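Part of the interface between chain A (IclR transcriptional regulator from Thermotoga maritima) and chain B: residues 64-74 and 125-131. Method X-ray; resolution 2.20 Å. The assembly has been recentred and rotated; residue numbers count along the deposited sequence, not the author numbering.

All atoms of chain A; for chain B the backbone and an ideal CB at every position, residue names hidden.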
# COMPACT_ATOMS: atom_id res chain seq x y z
N GLY A 64 23.27 -22.89 -11.01
CA GLY A 64 23.17 -23.16 -9.59
C GLY A 64 21.89 -22.74 -8.85
O GLY A 64 21.13 -21.88 -9.30
N TYR A 65 21.69 -23.34 -7.68
CA TYR A 65 20.52 -23.09 -6.86
C TYR A 65 20.45 -21.68 -6.31
O TYR A 65 19.37 -21.16 -6.05
CB TYR A 65 20.48 -24.12 -5.74
CG TYR A 65 20.31 -25.53 -6.28
CD1 TYR A 65 21.13 -26.58 -5.85
CD2 TYR A 65 19.32 -25.82 -7.21
CE1 TYR A 65 20.97 -27.87 -6.35
CE2 TYR A 65 19.16 -27.11 -7.72
CZ TYR A 65 19.98 -28.12 -7.28
OH TYR A 65 19.81 -29.38 -7.82
N LYS A 66 21.61 -21.05 -6.16
CA LYS A 66 21.67 -19.69 -5.64
C LYS A 66 20.85 -18.72 -6.49
O LYS A 66 20.30 -17.77 -5.97
CB LYS A 66 23.13 -19.21 -5.59
CG LYS A 66 23.34 -17.96 -4.75
CD LYS A 66 23.03 -18.25 -3.29
CE LYS A 66 24.15 -17.78 -2.38
NZ LYS A 66 24.51 -16.34 -2.63
N LEU A 67 20.79 -18.93 -7.80
CA LEU A 67 20.02 -18.07 -8.68
C LEU A 67 18.54 -18.12 -8.29
O LEU A 67 17.81 -17.14 -8.44
CB LEU A 67 20.20 -18.50 -10.14
CG LEU A 67 21.61 -18.19 -10.61
CD1 LEU A 67 21.98 -19.07 -11.80
CD2 LEU A 67 21.71 -16.69 -10.93
N ILE A 68 18.09 -19.25 -7.76
CA ILE A 68 16.71 -19.36 -7.33
C ILE A 68 16.62 -18.64 -6.01
O ILE A 68 15.71 -17.85 -5.78
CB ILE A 68 16.26 -20.83 -7.14
CG1 ILE A 68 16.44 -21.61 -8.45
CG2 ILE A 68 14.83 -20.87 -6.70
CD1 ILE A 68 15.88 -23.03 -8.45
N GLU A 69 17.60 -18.87 -5.14
CA GLU A 69 17.59 -18.22 -3.83
C GLU A 69 17.50 -16.70 -3.97
O GLU A 69 16.69 -16.05 -3.31
CB GLU A 69 18.84 -18.61 -3.05
CG GLU A 69 18.90 -18.06 -1.65
CD GLU A 69 19.61 -19.00 -0.70
OE1 GLU A 69 20.67 -19.54 -1.09
OE2 GLU A 69 19.12 -19.20 0.44
N TYR A 70 18.34 -16.16 -4.85
CA TYR A 70 18.36 -14.72 -5.12
C TYR A 70 17.09 -14.27 -5.83
O TYR A 70 16.57 -13.19 -5.56
CB TYR A 70 19.53 -14.34 -6.02
CG TYR A 70 20.86 -14.26 -5.34
CD1 TYR A 70 20.98 -13.82 -4.03
CD2 TYR A 70 22.03 -14.51 -6.06
CE1 TYR A 70 22.22 -13.65 -3.45
CE2 TYR A 70 23.27 -14.34 -5.48
CZ TYR A 70 23.36 -13.91 -4.18
OH TYR A 70 24.61 -13.73 -3.63
N GLY A 71 16.65 -15.09 -6.78
CA GLY A 71 15.46 -14.76 -7.55
C GLY A 71 14.24 -14.53 -6.68
O GLY A 71 13.61 -13.49 -6.74
N SER A 72 13.93 -15.51 -5.85
CA SER A 72 12.77 -15.42 -4.99
C SER A 72 12.93 -14.36 -3.94
O SER A 72 11.97 -13.69 -3.57
CB SER A 72 12.53 -16.78 -4.36
OG SER A 72 12.70 -17.77 -5.36
N PHE A 73 14.15 -14.20 -3.44
CA PHE A 73 14.35 -13.20 -2.41
C PHE A 73 14.12 -11.80 -2.96
O PHE A 73 13.64 -10.90 -2.26
CB PHE A 73 15.76 -13.29 -1.83
CG PHE A 73 15.98 -12.40 -0.65
CD1 PHE A 73 15.31 -12.64 0.55
CD2 PHE A 73 16.82 -11.30 -0.74
CE1 PHE A 73 15.49 -11.79 1.64
CE2 PHE A 73 17.00 -10.46 0.33
CZ PHE A 73 16.34 -10.70 1.53
N VAL A 74 14.47 -11.61 -4.23
CA VAL A 74 14.31 -10.31 -4.86
C VAL A 74 12.85 -10.08 -5.22
O VAL A 74 12.31 -9.02 -4.93
CB VAL A 74 15.18 -10.18 -6.14
CG1 VAL A 74 14.91 -8.86 -6.84
CG2 VAL A 74 16.66 -10.27 -5.77
N UNK B 125 11.94 -20.56 5.48
CA UNK B 125 12.16 -21.32 4.25
C UNK B 125 11.88 -20.43 3.05
O UNK B 125 11.05 -19.54 3.11
CB UNK B 125 11.28 -22.57 4.21
N UNK B 126 12.58 -20.68 1.96
CA UNK B 126 12.39 -19.91 0.74
C UNK B 126 12.94 -20.73 -0.40
O UNK B 126 13.78 -21.60 -0.18
CB UNK B 126 13.07 -18.54 0.82
N UNK B 127 12.46 -20.49 -1.62
CA UNK B 127 12.94 -21.27 -2.76
C UNK B 127 14.45 -21.16 -2.92
O UNK B 127 15.05 -20.17 -2.54
CB UNK B 127 12.25 -20.81 -4.04
N UNK B 128 15.07 -22.20 -3.46
CA UNK B 128 16.50 -22.17 -3.63
C UNK B 128 17.30 -22.59 -2.41
O UNK B 128 18.42 -23.07 -2.54
CB UNK B 128 16.92 -20.76 -4.04
N UNK B 129 16.73 -22.42 -1.23
CA UNK B 129 17.38 -22.79 0.03
C UNK B 129 17.61 -24.29 0.09
O UNK B 129 16.92 -25.07 -0.57
CB UNK B 129 16.54 -22.34 1.23
N UNK B 130 18.58 -24.71 0.90
CA UNK B 130 18.92 -26.14 1.01
C UNK B 130 18.38 -26.78 2.28
O UNK B 130 18.27 -26.11 3.31
CB UNK B 130 20.44 -26.32 0.96
N UNK B 131 18.05 -28.06 2.21
CA UNK B 131 17.53 -28.74 3.40
C UNK B 131 18.20 -30.05 3.74
O UNK B 131 18.46 -30.89 2.86
CB UNK B 131 16.03 -29.00 3.22

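Position 125 lies out of reach of the helix of chain A, so this contact sets no preference. The residue is Ser B125, whose OG is hydrogen-bonded elsewhere in the structure.

Position 126 points its CB toward chain A, but the ideal CB is still 5.5 Å from Ser A72 CB. There is room for a long side chain. Chain A offers the carboxylate of Glu A69 and the ring of Phe A73. A long aliphatic chain would suit, and a basic end would suit the charge. The residue is Arg B126. Its CD lies 4.4 Å from Glu A69 OE2, and its NE lies 3.8 Å from Phe A73 CD1, meeting the ring obliquely. No salt bridge to Glu A69 forms; NH2 is hydrogen-bonded elsewhere in the structure.

Position 127 also points toward the helix, and more closely. Its ideal CB is 3.7 Å from Ile A68 CG2 and 3.3 Å from Ser A72 OG. That hydroxyl already donates to Ile A68 O (OG to O 3.0 Å). An apolar side chain suits the isoleucine methyl; alanine, valine, leucine or methionine are all plausible. The residue is Leu B127. Its CB makes that apolar contact. Its backbone O receives a CA-H...O contact from Glu A69 CA at 3.5 Å.

Position 128 leaves little choice. Its phi/psi of 85/-27 would jam a CB against the carbonyl O of the preceding residue. The CB would also clash with the helix backbone, 2.3 Å from Glu A69 N and 2.9 Å from Ile A68 C. Glycine is called for twice over, and the residue is Gly B128. It sits in the type II turn from 126 to 129. Its bare CA packs 3.8 Å from Glu A69 N and 3.9 Å from Tyr A65 O.

Position 129 points away overall, although its ideal CB is 4.1 Å from Glu A69 OE2. Many side chains would fit. The residue is Met B129. Its N closes the turn by donating to Arg B126 O (3.2 Å), and its CA lies 4.0 Å from Glu A69 OE2.

Position 130 points sideways, with nothing of the chain A stretch within 5.5 Å of its ideal CB. Only a long side chain could return to the Tyr A65 ring. The residue is Lys B130, whose CE comes 4.3 Å from Tyr A65 CD1, obliquely to the ring.

Position 131 is out of reach, and the contact does not choose its side chain. The residue is Val B131.

Chain B, residues 125-131: SRLGMKV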
# COMPACT_ATOMS: atom_id res chain seq x y z
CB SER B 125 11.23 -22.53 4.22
OG SER B 125 9.88 -22.10 4.22
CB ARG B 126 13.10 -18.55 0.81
CG ARG B 126 14.61 -18.60 0.96
CD ARG B 126 15.22 -17.22 0.71
NE ARG B 126 14.69 -16.20 1.61
CZ ARG B 126 15.00 -16.10 2.90
NH1 ARG B 126 15.86 -16.95 3.44
NH2 ARG B 126 14.45 -15.16 3.65
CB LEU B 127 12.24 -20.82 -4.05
CG LEU B 127 10.79 -21.27 -4.22
CD1 LEU B 127 10.62 -22.68 -3.71
CD2 LEU B 127 9.88 -20.37 -3.45
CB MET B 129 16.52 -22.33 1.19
CG MET B 129 17.11 -22.56 2.56
SD MET B 129 16.00 -21.93 3.81
CE MET B 129 16.19 -20.14 3.54
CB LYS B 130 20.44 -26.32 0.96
CG LYS B 130 21.11 -25.69 -0.25
CD LYS B 130 20.87 -26.50 -1.50
CE LYS B 130 22.03 -27.44 -1.76
NZ LYS B 130 23.31 -26.67 -1.83
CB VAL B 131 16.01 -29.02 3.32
CG1 VAL B 131 15.26 -27.71 3.22
CG2 VAL B 131 15.70 -29.88 2.15
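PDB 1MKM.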